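Putative NADH dehydrogenase/NAD(P)H nitroreductase (Bacteroides thetaiotaomicron VPI-5482, PDB 3KWK) binds flavin mononucleotide at its dimer interface and probably works as an NAD(P)H-dependent oxidoreductase of the nitroreductase family. Local coordinates at residues S44-G48 and D100-A104; G48-P53 and R93-W97. All coordinates share one frame; numbering follows the deposited sequence. Where two conformers were deposited one is given.

Interaction 1. Residues S44-G48 and D100-A104; sequences SAPSG and DCSAA. With FMN (flavin mononucleotide), chain B.
D100, on helix 97-114, reaches across to S47 and G48 in the loop that leaves helix 32-43, and so ties this loop to a core helix of the FMN-dependent nitroreductase fold, where the flavin lies between two subunits. The CB of D100 lies 4.2 Å from P46 O, a buried carbonyl oxygen with no partner in the model. CG stands beside the backbone N (chi1 -63°), a turn that sends the carboxylate toward the loop, and it packs 3.5 Å from S47 CA. From there the oxygens divide their work. OD1 accepts from G48 N at 2.9 Å in a nearly straight bond (170°), on its syn side, somewhat out of the carboxylate plane. OD2 accepts the hydroxyl of S47, which comes from above that plane, and a water that also donates to G48 O. An acid suits this place because it offers an acceptor to each of two neighbouring donors; an alanine here would probably leave G48 N and the S47 hydroxyl without their acceptor and the loop freer to shift against the flavin.

Further along the helix, A103 and A104 are small enough to let the loop come close: A45 CB lies 3.6 Å from A104 N, and the ring of P46 rests with CD on A103 CB. K164 and R19 of the second subunit bond to the carbonyl oxygens of A45 and S44. The loop also serves the cofactor, S47 N donating to FMN O3' at 3.0 Å. The flavin methyl carbon FMN C8M sits 3.3 Å from D100 OD1.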
loop_
_atom_site.group_PDB
_atom_site.type_symbol
_atom_site.label_atom_id
_atom_site.label_comp_id
_atom_site.label_asym_id
_atom_site.label_seq_id
_atom_site.Cartn_x
_atom_site.Cartn_y
_atom_site.Cartn_z
ATOM N N SER A 44 4.913 2.429 9.463
ATOM C CA SER A 44 4.108 3.687 9.460
ATOM C C SER A 44 2.833 3.538 8.658
ATOM O O SER A 44 2.042 4.475 8.611
ATOM C CB SER A 44 4.925 4.820 8.861
ATOM O OG SER A 44 6.135 4.989 9.602
ATOM N N ALA A 45 2.618 2.371 8.067
ATOM C CA ALA A 45 1.371 2.106 7.339
ATOM C C ALA A 45 0.091 2.305 8.181
ATOM O O ALA A 45 0.078 2.176 9.425
ATOM C CB ALA A 45 1.376 0.645 6.810
ATOM N N PRO A 46 -1.033 2.567 7.486
ATOM C CA PRO A 46 -2.311 2.533 8.176
ATOM C C PRO A 46 -2.605 1.060 8.541
ATOM O O PRO A 46 -1.954 0.158 7.999
ATOM C CB PRO A 46 -3.303 3.029 7.123
ATOM C CG PRO A 46 -2.650 2.683 5.800
ATOM C CD PRO A 46 -1.181 2.914 6.054
ATOM N N SER A 47 -3.568 0.828 9.433
ATOM C CA SER A 47 -3.856 -0.525 9.935
ATOM C C SER A 47 -5.280 -0.663 10.395
ATOM O O SER A 47 -5.696 0.175 11.185
ATOM C CB SER A 47 -2.938 -0.822 11.129
ATOM O OG SER A 47 -3.156 -2.132 11.655
ATOM N N GLY A 48 -6.018 -1.640 9.871
ATOM C CA GLY A 48 -7.375 -1.888 10.331
ATOM C C GLY A 48 -7.460 -2.039 11.848
ATOM O O GLY A 48 -6.746 -2.861 12.429
ATOM N N ASP A 100 -3.289 -4.314 5.431
ATOM C CA ASP A 100 -2.301 -3.586 6.191
ATOM C C ASP A 100 -0.895 -3.854 5.645
ATOM O O ASP A 100 -0.101 -2.936 5.449
ATOM C CB ASP A 100 -2.264 -3.990 7.666
ATOM C CG ASP A 100 -3.542 -3.707 8.447
ATOM O OD1 ASP A 100 -4.580 -3.254 7.874
ATOM O OD2 ASP A 100 -3.440 -3.913 9.690
ATOM N N CYS A 101 -0.562 -5.139 5.462
ATOM C CA CYS A 101 0.798 -5.494 5.050
ATOM C C CYS A 101 1.081 -5.057 3.619
ATOM O O CYS A 101 2.260 -4.840 3.253
ATOM C CB CYS A 101 1.030 -6.986 5.185
ATOM S SG CYS A 101 1.130 -7.529 6.900
ATOM N N SER A 102 0.059 -4.976 2.758
ATOM C CA SER A 102 0.258 -4.412 1.399
ATOM C C SER A 102 0.583 -2.920 1.483
ATOM O O SER A 102 1.447 -2.422 0.739
ATOM C CB SER A 102 -1.032 -4.585 0.610
ATOM O OG SER A 102 -1.213 -5.940 0.242
ATOM N N ALA A 103 -0.091 -2.193 2.383
ATOM C CA ALA A 103 0.249 -0.783 2.582
ATOM C C ALA A 103 1.699 -0.644 3.152
ATOM O O ALA A 103 2.449 0.217 2.723
ATOM C CB ALA A 103 -0.804 -0.085 3.500
ATOM N N ALA A 104 2.067 -1.554 4.062
ATOM C CA ALA A 104 3.417 -1.569 4.650
ATOM C C ALA A 104 4.437 -1.851 3.551
ATOM O O ALA A 104 5.487 -1.194 3.464
ATOM C CB ALA A 104 3.559 -2.611 5.782
HETATM N N1 FMN B . -10.760 3.976 9.757
HETATM C C2 FMN B . -12.085 4.286 9.858
HETATM O O2 FMN B . -12.414 5.357 10.399
HETATM N N3 FMN B . -13.052 3.416 9.379
HETATM C C4 FMN B . -12.738 2.209 8.792
HETATM O O4 FMN B . -13.658 1.449 8.357
HETATM C C4A FMN B . -11.380 1.895 8.693
HETATM N N5 FMN B . -10.982 0.687 8.135
HETATM C C5A FMN B . -9.662 0.457 7.861
HETATM C C6 FMN B . -9.309 -0.699 7.150
HETATM C C7 FMN B . -7.976 -0.905 6.828
HETATM C C7M FMN B . -7.527 -2.148 6.041
HETATM C C8 FMN B . -6.995 -0.005 7.198
HETATM C C8M FMN B . -5.565 -0.287 6.811
HETATM C C9 FMN B . -7.346 1.125 7.916
HETATM C C9A FMN B . -8.686 1.369 8.252
HETATM N N10 FMN B . -9.068 2.486 9.000
HETATM C C10 FMN B . -10.394 2.773 9.156
HETATM C "C1'" FMN B . -8.041 3.453 9.459
HETATM C "C2'" FMN B . -7.308 2.923 10.688
HETATM O "O2'" FMN B . -8.149 2.963 11.845
HETATM C "C3'" FMN B . -5.979 3.672 10.918
HETATM O "O3'" FMN B . -5.082 3.436 9.833
HETATM C "C4'" FMN B . -5.268 3.230 12.228
HETATM O "O4'" FMN B . -6.060 3.643 13.351
HETATM C "C5'" FMN B . -3.843 3.776 12.351
HETATM O "O5'" FMN B . -3.966 5.195 12.351
HETATM P P FMN B . -3.202 6.107 11.236
HETATM O O1P FMN B . -3.805 5.776 9.857
HETATM O O2P FMN B . -3.580 7.515 11.743
HETATM O O3P FMN B . -1.713 5.828 11.271
HETATM O O HOH W 1 -5.371 -4.880 11.232
#

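Interaction 2. Residues G48-P53 and R93-W97; sequences GKDVRP and RSFYW. With FMN (flavin mononucleotide), chain B.
R93, in the conformer given, one of two deposited, meets V51 O end-on with both terminal nitrogens of its guanidinium. NH2 lies 2.9 Å and NH1 3.0 Å from V51 O, yet both bonds are bent, near 130° at the hydrogen, because one oxygen has to serve two donors and sits 23° off the guanidinium plane. NH1 also has R52 O at the edge of the group, a weak bond. With chi1 at 171°, V51 turns CG1 over one guanidinium face, offset toward the rim, so the branched valine gives the flat cation an apolar surface while its carbonyl oxygen accepts from the N-H groups. The grip is one state of a mobile surface side chain. Next along the loop, P53 CB and S94 CB touch at 3.9 Å, and P53 CG reaches W97 CA at the start of helix 97-114.

At the flavin end the aromatic ring of Y96 meets G48, CD2 lying 3.6 Å from G48 CA; the ring occupies the place where a CB on this backbone would go, so a glycine suits the position. Y96 CD1 approaches the flavin methyl FMN C7M at 4.0 Å.

Both segments are connecting loops of the nitroreductase fold: 48-53 leads into strand 54-59, whereas residues 93-97 run into helix 97-114, with Y96 at its N-cap. An ST turn shapes the latter, S94 OG accepting from Y96 N and donating to the water bound at G48 O.

Farther out, R52 and D50 form a salt bridge, NE to OD1 at 2.8 Å and NH2 to OD2, consistent with a fixed bend here; D50 CB lies 3.4 Å from FMN O4'. The hydroxyl of Y96 bonds to that of Y127 of the second subunit, and K49, in the conformer given, makes a cation-pi contact with Y74 of the second subunit.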
loop_
_atom_site.group_PDB
_atom_site.type_symbol
_atom_site.label_atom_id
_atom_site.label_comp_id
_atom_site.label_asym_id
_atom_site.label_seq_id
_atom_site.Cartn_x
_atom_site.Cartn_y
_atom_site.Cartn_z
ATOM N N GLY A 48 -6.018 -1.640 9.871
ATOM C CA GLY A 48 -7.375 -1.888 10.331
ATOM C C GLY A 48 -7.460 -2.039 11.848
ATOM O O GLY A 48 -6.746 -2.861 12.429
ATOM N N LYS A 49 -8.297 -1.199 12.472
ATOM C CA LYS A 49 -8.471 -1.118 13.925
ATOM C C LYS A 49 -7.172 -0.859 14.682
ATOM O O LYS A 49 -7.076 -1.113 15.888
ATOM C CB LYS A 49 -9.172 -2.372 14.435
ATOM C CG LYS A 49 -10.533 -2.636 13.732
ATOM C CD LYS A 49 -11.666 -1.710 14.211
ATOM C CE LYS A 49 -12.978 -2.026 13.470
ATOM N NZ LYS A 49 -14.010 -0.953 13.593
ATOM N N ASP A 50 -6.185 -0.347 13.970
ATOM C CA ASP A 50 -4.863 -0.070 14.517
ATOM C C ASP A 50 -4.237 -1.250 15.234
ATOM O O ASP A 50 -3.529 -1.125 16.243
ATOM C CB ASP A 50 -4.876 1.196 15.407
ATOM C CG ASP A 50 -3.513 1.825 15.552
ATOM O OD1 ASP A 50 -2.622 1.514 14.744
ATOM O OD2 ASP A 50 -3.284 2.623 16.525
ATOM N N VAL A 51 -4.420 -2.438 14.670
ATOM C CA VAL A 51 -3.839 -3.633 15.235
ATOM C C VAL A 51 -2.322 -3.690 15.030
ATOM O O VAL A 51 -1.594 -4.196 15.894
ATOM C CB VAL A 51 -4.471 -4.873 14.615
ATOM C CG1 VAL A 51 -3.752 -6.170 15.014
ATOM C CG2 VAL A 51 -5.960 -4.985 14.978
ATOM N N ARG A 52 -1.844 -3.215 13.882
ATOM C CA ARG A 52 -0.428 -3.255 13.582
ATOM C C ARG A 52 0.083 -4.690 13.534
ATOM O O ARG A 52 1.008 -5.052 14.242
ATOM C CB ARG A 52 0.407 -2.381 14.506
ATOM C CG ARG A 52 -0.181 -0.962 14.701
ATOM C CD ARG A 52 0.593 -0.150 15.711
ATOM N NE ARG A 52 -0.142 1.073 15.990
ATOM C CZ ARG A 52 0.259 2.018 16.838
ATOM N NH1 ARG A 52 1.386 1.890 17.487
ATOM N NH2 ARG A 52 -0.495 3.099 17.016
ATOM N N PRO A 53 -0.537 -5.496 12.659
ATOM C CA PRO A 53 -0.258 -6.928 12.658
ATOM C C PRO A 53 0.991 -7.362 11.907
ATOM O O PRO A 53 1.309 -8.551 11.838
ATOM C CB PRO A 53 -1.491 -7.504 11.956
ATOM C CG PRO A 53 -1.821 -6.481 10.934
ATOM C CD PRO A 53 -1.560 -5.150 11.657
ATOM N N ARG A 93 -4.168 -11.959 14.924
ATOM C CA ARG A 93 -4.433 -10.621 15.452
ATOM C C ARG A 93 -5.343 -9.786 14.552
ATOM O O ARG A 93 -5.976 -8.869 15.015
ATOM C CB ARG A 93 -3.115 -9.882 15.694
ATOM C CG ARG A 93 -2.274 -10.469 16.874
ATOM C CD ARG A 93 -1.058 -9.599 17.245
ATOM N NE ARG A 93 -1.535 -8.374 17.830
ATOM C CZ ARG A 93 -1.271 -7.135 17.420
ATOM N NH1 ARG A 93 -0.369 -6.850 16.439
ATOM N NH2 ARG A 93 -1.888 -6.160 18.059
ATOM N N SER A 94 -5.375 -10.087 13.253
ATOM C CA SER A 94 -6.133 -9.283 12.303
ATOM C C SER A 94 -6.501 -9.999 11.020
ATOM O O SER A 94 -5.641 -10.575 10.348
ATOM C CB SER A 94 -5.317 -8.072 11.898
ATOM O OG SER A 94 -5.997 -7.319 10.910
ATOM N N PHE A 95 -7.770 -9.945 10.662
ATOM C CA PHE A 95 -8.192 -10.427 9.325
ATOM C C PHE A 95 -7.986 -9.361 8.235
ATOM O O PHE A 95 -8.300 -9.602 7.072
ATOM C CB PHE A 95 -9.623 -10.989 9.315
ATOM C CG PHE A 95 -10.704 -10.035 9.815
ATOM C CD1 PHE A 95 -11.107 -8.979 9.018
ATOM C CD2 PHE A 95 -11.318 -10.213 11.037
ATOM C CE1 PHE A 95 -12.081 -8.081 9.426
ATOM C CE2 PHE A 95 -12.285 -9.350 11.445
ATOM C CZ PHE A 95 -12.659 -8.256 10.625
ATOM N N TYR A 96 -7.452 -8.200 8.615
ATOM C CA TYR A 96 -7.033 -7.219 7.619
ATOM C C TYR A 96 -5.561 -7.365 7.291
ATOM O O TYR A 96 -5.035 -6.538 6.579
ATOM C CB TYR A 96 -7.245 -5.801 8.132
ATOM C CG TYR A 96 -8.614 -5.411 8.598
ATOM C CD1 TYR A 96 -9.623 -5.147 7.703
ATOM C CD2 TYR A 96 -8.864 -5.194 9.933
ATOM C CE1 TYR A 96 -10.865 -4.745 8.143
ATOM C CE2 TYR A 96 -10.083 -4.754 10.383
ATOM C CZ TYR A 96 -11.071 -4.516 9.502
ATOM O OH TYR A 96 -12.279 -4.055 9.997
ATOM N N TRP A 97 -4.882 -8.405 7.801
ATOM C CA TRP A 97 -3.432 -8.440 7.779
ATOM C C TRP A 97 -2.871 -8.185 6.406
ATOM O O TRP A 97 -1.894 -7.509 6.283
ATOM C CB TRP A 97 -2.863 -9.740 8.395
ATOM C CG TRP A 97 -3.119 -10.962 7.573
ATOM C CD1 TRP A 97 -4.188 -11.819 7.664
ATOM C CD2 TRP A 97 -2.274 -11.487 6.551
ATOM N NE1 TRP A 97 -4.085 -12.820 6.741
ATOM C CE2 TRP A 97 -2.924 -12.633 6.017
ATOM C CE3 TRP A 97 -1.085 -11.070 5.989
ATOM C CZ2 TRP A 97 -2.392 -13.341 4.954
ATOM C CZ3 TRP A 97 -0.529 -11.826 4.940
ATOM C CH2 TRP A 97 -1.186 -12.946 4.452
HETATM N N1 FMN B . -10.760 3.976 9.757
HETATM C C2 FMN B . -12.085 4.286 9.858
HETATM O O2 FMN B . -12.414 5.357 10.399
HETATM N N3 FMN B . -13.052 3.416 9.379
HETATM C C4 FMN B . -12.738 2.209 8.792
HETATM O O4 FMN B . -13.658 1.449 8.357
HETATM C C4A FMN B . -11.380 1.895 8.693
HETATM N N5 FMN B . -10.982 0.687 8.135
HETATM C C5A FMN B . -9.662 0.457 7.861
HETATM C C6 FMN B . -9.309 -0.699 7.150
HETATM C C7 FMN B . -7.976 -0.905 6.828
HETATM C C7M FMN B . -7.527 -2.148 6.041
HETATM C C8 FMN B . -6.995 -0.005 7.198
HETATM C C8M FMN B . -5.565 -0.287 6.811
HETATM C C9 FMN B . -7.346 1.125 7.916
HETATM C C9A FMN B . -8.686 1.369 8.252
HETATM N N10 FMN B . -9.068 2.486 9.000
HETATM C C10 FMN B . -10.394 2.773 9.156
HETATM C "C1'" FMN B . -8.041 3.453 9.459
HETATM C "C2'" FMN B . -7.308 2.923 10.688
HETATM O "O2'" FMN B . -8.149 2.963 11.845
HETATM C "C3'" FMN B . -5.979 3.672 10.918
HETATM O "O3'" FMN B . -5.082 3.436 9.833
HETATM C "C4'" FMN B . -5.268 3.230 12.228
HETATM O "O4'" FMN B . -6.060 3.643 13.351
HETATM C "C5'" FMN B . -3.843 3.776 12.351
HETATM O "O5'" FMN B . -3.966 5.195 12.351
HETATM P P FMN B . -3.202 6.107 11.236
HETATM O O1P FMN B . -3.805 5.776 9.857
HETATM O O2P FMN B . -3.580 7.515 11.743
HETATM O O3P FMN B . -1.713 5.828 11.271
HETATM O O HOH W 1 -5.371 -4.880 11.232
#

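The two contacts lie 9 Å apart, between centres, and share G48. Along the chain interaction 2 is nested inside interaction 1: the loop running from helix 32-43 to strand 54-59 supplies 44-48 and then 48-53, while 93-97 leads directly into helix 97-114, which carries 100-104. Strands 54-59 and 83-90, neighbours in the antiparallel sheet, lie between them in sequence. The contacts are stitched together by S47 OG, probably hydrogen-bonded to R52 N, by P53 packing on D100, and by a shared water. Both reach the same FMN and the second subunit, so the loop is held at several points along a cofactor site that two chains build.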